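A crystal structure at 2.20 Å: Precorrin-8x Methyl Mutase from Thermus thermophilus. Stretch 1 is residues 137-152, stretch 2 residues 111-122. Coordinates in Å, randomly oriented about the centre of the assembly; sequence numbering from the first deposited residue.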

# COMPACT_ATOMS: atom_id res chain seq x y z
N PRO B 137 3.78 6.32 -13.19
CA PRO B 137 4.89 7.16 -13.64
C PRO B 137 4.48 8.09 -14.79
O PRO B 137 4.85 9.26 -14.81
CB PRO B 137 5.94 6.14 -14.11
CG PRO B 137 5.65 4.95 -13.26
CD PRO B 137 4.14 4.89 -13.28
N THR B 138 3.72 7.55 -15.74
CA THR B 138 3.28 8.35 -16.88
C THR B 138 2.37 9.47 -16.39
O THR B 138 2.21 10.50 -17.04
CB THR B 138 2.52 7.49 -17.93
OG1 THR B 138 1.27 7.08 -17.39
CG2 THR B 138 3.33 6.26 -18.30
N PHE B 139 1.78 9.27 -15.22
CA PHE B 139 0.92 10.29 -14.66
C PHE B 139 1.80 11.45 -14.18
O PHE B 139 1.50 12.61 -14.41
CB PHE B 139 0.10 9.74 -13.49
CG PHE B 139 -0.72 10.78 -12.78
CD1 PHE B 139 -1.83 11.34 -13.39
CD2 PHE B 139 -0.37 11.20 -11.50
CE1 PHE B 139 -2.58 12.32 -12.75
CE2 PHE B 139 -1.12 12.18 -10.84
CZ PHE B 139 -2.22 12.74 -11.47
N LEU B 140 2.90 11.10 -13.52
CA LEU B 140 3.83 12.10 -12.99
C LEU B 140 4.51 12.88 -14.12
O LEU B 140 4.88 14.04 -13.95
CB LEU B 140 4.88 11.42 -12.12
CG LEU B 140 5.85 12.36 -11.39
CD1 LEU B 140 5.05 13.34 -10.53
CD2 LEU B 140 6.79 11.53 -10.53
N LEU B 141 4.68 12.23 -15.26
CA LEU B 141 5.28 12.87 -16.42
C LEU B 141 4.27 13.83 -17.05
O LEU B 141 4.62 14.95 -17.40
CB LEU B 141 5.69 11.82 -17.45
CG LEU B 141 7.01 11.13 -17.14
CD1 LEU B 141 7.28 10.08 -18.20
CD2 LEU B 141 8.13 12.15 -17.09
N ALA B 142 3.03 13.39 -17.20
CA ALA B 142 1.99 14.25 -17.76
C ALA B 142 1.89 15.47 -16.86
O ALA B 142 1.99 16.60 -17.32
CB ALA B 142 0.66 13.52 -17.80
N LEU B 143 1.73 15.23 -15.56
CA LEU B 143 1.63 16.31 -14.58
C LEU B 143 2.82 17.26 -14.64
O LEU B 143 2.66 18.47 -14.52
CB LEU B 143 1.53 15.74 -13.15
CG LEU B 143 1.57 16.75 -11.99
CD1 LEU B 143 0.42 17.76 -12.16
CD2 LEU B 143 1.46 16.02 -10.65
N VAL B 144 4.02 16.73 -14.81
CA VAL B 144 5.21 17.58 -14.86
C VAL B 144 5.20 18.48 -16.09
O VAL B 144 5.69 19.60 -16.05
CB VAL B 144 6.50 16.75 -14.84
CG1 VAL B 144 7.69 17.63 -15.19
CG2 VAL B 144 6.68 16.15 -13.46
N GLU B 145 4.65 17.96 -17.19
CA GLU B 145 4.56 18.72 -18.42
C GLU B 145 3.47 19.76 -18.21
O GLU B 145 3.60 20.91 -18.63
CB GLU B 145 4.21 17.79 -19.58
CG GLU B 145 5.19 16.63 -19.71
CD GLU B 145 4.94 15.75 -20.93
OE1 GLU B 145 5.67 14.73 -21.08
OE2 GLU B 145 4.03 16.07 -21.73
N ALA B 146 2.41 19.36 -17.52
CA ALA B 146 1.29 20.25 -17.23
C ALA B 146 1.73 21.38 -16.30
O ALA B 146 1.10 22.44 -16.28
CB ALA B 146 0.15 19.47 -16.59
N ILE B 147 2.80 21.14 -15.55
CA ILE B 147 3.32 22.15 -14.63
C ILE B 147 4.08 23.21 -15.42
O ILE B 147 4.11 24.38 -15.02
CB ILE B 147 4.27 21.49 -13.56
CG1 ILE B 147 3.44 20.75 -12.51
CG2 ILE B 147 5.15 22.55 -12.90
CD1 ILE B 147 4.26 20.09 -11.42
N ARG B 148 4.67 22.81 -16.54
CA ARG B 148 5.42 23.73 -17.38
C ARG B 148 4.48 24.62 -18.19
O ARG B 148 4.91 25.56 -18.84
CB ARG B 148 6.34 22.96 -18.34
CG ARG B 148 7.48 22.20 -17.67
CD ARG B 148 8.44 23.10 -16.91
NE ARG B 148 9.67 22.39 -16.57
CZ ARG B 148 10.65 22.89 -15.82
NH1 ARG B 148 10.56 24.12 -15.31
NH2 ARG B 148 11.75 22.16 -15.59
N GLN B 149 3.19 24.31 -18.12
CA GLN B 149 2.17 25.09 -18.82
C GLN B 149 1.38 26.00 -17.89
O GLN B 149 0.40 26.62 -18.32
CB GLN B 149 1.21 24.15 -19.55
CG GLN B 149 1.85 23.34 -20.66
CD GLN B 149 2.63 24.20 -21.63
OE1 GLN B 149 2.13 25.20 -22.14
NE2 GLN B 149 3.88 23.82 -21.88
N GLY B 150 1.78 26.08 -16.63
CA GLY B 150 1.07 26.95 -15.70
C GLY B 150 0.35 26.30 -14.53
O GLY B 150 -0.32 26.99 -13.76
N ALA B 151 0.46 24.99 -14.39
CA ALA B 151 -0.19 24.32 -13.27
C ALA B 151 0.70 24.51 -12.04
O ALA B 151 1.92 24.35 -12.13
CB ALA B 151 -0.37 22.84 -13.58
N ARG B 152 0.09 24.88 -10.91
CA ARG B 152 0.85 25.10 -9.67
C ARG B 152 0.30 24.36 -8.44
O ARG B 152 -0.39 24.95 -7.59
CB ARG B 152 0.95 26.61 -9.38
CG ARG B 152 1.70 27.41 -10.45
CD ARG B 152 3.05 26.76 -10.78
NE ARG B 152 3.74 27.44 -11.87
CZ ARG B 152 4.73 26.91 -12.57
NH1 ARG B 152 5.17 25.68 -12.30
NH2 ARG B 152 5.31 27.61 -13.54
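Stretch 2, residues 111-122: TRAEAAVAYAWE

At the centre of the contact Val 117 of stretch 2 fits as a knob into a hole on stretch 1 formed by Phe 139, Ala 142, Leu 143 and Ala 146. Its chi1 is t, and both methyl groups are used: Val 117 CG2 lies 3.7 Å from Ala 142 CB and 3.5 Å from Phe 139 CE1, while Val 117 CG1 lies 3.6 Å from Ala 146 CB. The side chain of Leu 143 is more distant, its CB 4.4 Å from Val 117 CG2, though the backbone Leu 143 N comes to 3.8 Å from the same Val 117 CG2. A compact branched side chain suits the knob, and the single methyl groups of Ala 142 and Ala 146, both directed toward stretch 2, leave room for it.

Such small residues go with the close packing of the two backbones. Residues 112-122 form a helix that runs in broadly the same direction as helix 137-147, with a crossing angle of -39° and axes 8.5 Å apart at their closest. Successive turns place Ala 113, Val 117 and Trp 121, four residues apart, on the side that meets stretch 1.

Toward the start of both helices, Phe 139 and Ala 113 bring their CA atoms to 4.7 Å, and Phe 139 CB is 4.0 Å from Ala 113 CB. Phe 139 points its CA-to-CB bond sideways, but with chi1 t its ring comes nearer stretch 2, so that Phe 139 CE1 reaches Ala 116 CB at 3.7 Å. The ring edge meets backbone, with Phe 139 CD1 3.6 Å from Ala 113 O.

At the other end, a type I turn runs from Ile 147 to Gly 150 in stretch 1. The positive phi of Gly 150 (116°) favours glycine, since a CB there would be jammed against the preceding carbonyl O. Ala 151 N donates a hydrogen bond to Ala 146 O at 3.2 Å, bringing the chain back beside Trp 121. The broad indole spans this region: Ala 151 CB and Ala 146 O lie over one face, the latter 4.2 Å from Trp 121 CH2. Gln 149 CB approaches the same Trp 121 CH2 obliquely at 3.3 Å, whereas the end of the Gln 149 side chain leads away.

The polar margin is completed by Thr 138 and Glu 114. Thr 138 OG1 lies 3.3 Å from Ala 113 CB. Glu 114 starts away from stretch 1, but its side chain bends back, chi1 and chi2 both m, until Glu 114 OE2 is 3.5 Å from Ala 142 CB; its exposed position suits a charged group. No hydrogen bond joins the stretches, so their association here rests on packing.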

# COMPACT_ATOMS: atom_id res chain seq x y z
N THR B 111 -4.07 7.17 -23.09
CA THR B 111 -3.51 7.27 -21.75
C THR B 111 -4.55 7.77 -20.77
O THR B 111 -5.08 8.88 -20.91
CB THR B 111 -2.32 8.25 -21.71
OG1 THR B 111 -1.32 7.82 -22.64
CG2 THR B 111 -1.72 8.30 -20.31
N ARG B 112 -4.84 6.95 -19.76
CA ARG B 112 -5.82 7.32 -18.74
C ARG B 112 -5.13 8.28 -17.77
O ARG B 112 -5.78 8.91 -16.93
CB ARG B 112 -6.28 6.06 -18.00
CG ARG B 112 -7.64 6.21 -17.34
CD ARG B 112 -7.95 5.07 -16.40
NE ARG B 112 -7.86 3.76 -17.04
CZ ARG B 112 -8.24 2.62 -16.46
NH1 ARG B 112 -8.74 2.64 -15.23
NH2 ARG B 112 -8.12 1.47 -17.10
N ALA B 113 -3.81 8.38 -17.89
CA ALA B 113 -3.02 9.25 -17.04
C ALA B 113 -3.07 10.67 -17.58
O ALA B 113 -2.92 11.64 -16.84
CB ALA B 113 -1.57 8.76 -16.99
N GLU B 114 -3.27 10.77 -18.89
CA GLU B 114 -3.36 12.07 -19.55
C GLU B 114 -4.74 12.66 -19.26
O GLU B 114 -4.86 13.83 -18.90
CB GLU B 114 -3.16 11.91 -21.06
CG GLU B 114 -1.73 11.61 -21.46
CD GLU B 114 -0.78 12.77 -21.20
OE1 GLU B 114 0.44 12.62 -21.45
OE2 GLU B 114 -1.25 13.84 -20.75
N ALA B 115 -5.76 11.83 -19.41
CA ALA B 115 -7.12 12.25 -19.15
C ALA B 115 -7.20 12.78 -17.73
O ALA B 115 -7.81 13.81 -17.48
CB ALA B 115 -8.08 11.08 -19.33
N ALA B 116 -6.55 12.06 -16.81
CA ALA B 116 -6.54 12.44 -15.39
C ALA B 116 -6.05 13.86 -15.16
O ALA B 116 -6.74 14.67 -14.54
CB ALA B 116 -5.70 11.45 -14.60
N VAL B 117 -4.85 14.17 -15.64
CA VAL B 117 -4.29 15.51 -15.47
C VAL B 117 -5.15 16.54 -16.21
O VAL B 117 -5.63 17.51 -15.62
CB VAL B 117 -2.86 15.61 -16.02
CG1 VAL B 117 -2.27 16.97 -15.70
CG2 VAL B 117 -2.00 14.50 -15.44
N ALA B 118 -5.34 16.31 -17.51
CA ALA B 118 -6.14 17.20 -18.34
C ALA B 118 -7.46 17.49 -17.64
O ALA B 118 -7.88 18.64 -17.53
CB ALA B 118 -6.41 16.55 -19.70
N TYR B 119 -8.10 16.43 -17.15
CA TYR B 119 -9.35 16.59 -16.43
C TYR B 119 -9.14 17.48 -15.21
O TYR B 119 -9.81 18.49 -15.04
CB TYR B 119 -9.89 15.24 -15.97
CG TYR B 119 -11.10 15.37 -15.08
CD1 TYR B 119 -12.37 15.53 -15.62
CD2 TYR B 119 -10.97 15.40 -13.69
CE1 TYR B 119 -13.48 15.72 -14.81
CE2 TYR B 119 -12.08 15.59 -12.87
CZ TYR B 119 -13.33 15.75 -13.43
OH TYR B 119 -14.44 15.95 -12.64
N ALA B 120 -8.19 17.08 -14.36
CA ALA B 120 -7.86 17.81 -13.14
C ALA B 120 -7.56 19.26 -13.42
O ALA B 120 -8.06 20.15 -12.74
CB ALA B 120 -6.67 17.17 -12.45
N TRP B 121 -6.72 19.51 -14.42
CA TRP B 121 -6.38 20.87 -14.77
C TRP B 121 -7.62 21.64 -15.20
O TRP B 121 -8.01 22.61 -14.55
CB TRP B 121 -5.36 20.89 -15.91
CG TRP B 121 -4.70 22.22 -16.08
CD1 TRP B 121 -4.77 23.30 -15.22
CD2 TRP B 121 -3.79 22.60 -17.12
NE1 TRP B 121 -3.97 24.32 -15.67
CE2 TRP B 121 -3.36 23.92 -16.83
CE3 TRP B 121 -3.31 21.96 -18.26
CZ2 TRP B 121 -2.46 24.61 -17.66
CZ3 TRP B 121 -2.41 22.64 -19.08
CH2 TRP B 121 -1.99 23.95 -18.77
N GLU B 122 -8.25 21.20 -16.28
CA GLU B 122 -9.45 21.85 -16.79
C GLU B 122 -10.42 22.20 -15.68
O GLU B 122 -10.96 23.31 -15.64
CB GLU B 122 -10.16 20.96 -17.81
CG GLU B 122 -9.34 20.63 -19.04
CD GLU B 122 -10.11 19.77 -20.01
OE1 GLU B 122 -9.51 19.29 -21.00
OE2 GLU B 122 -11.33 19.57 -19.78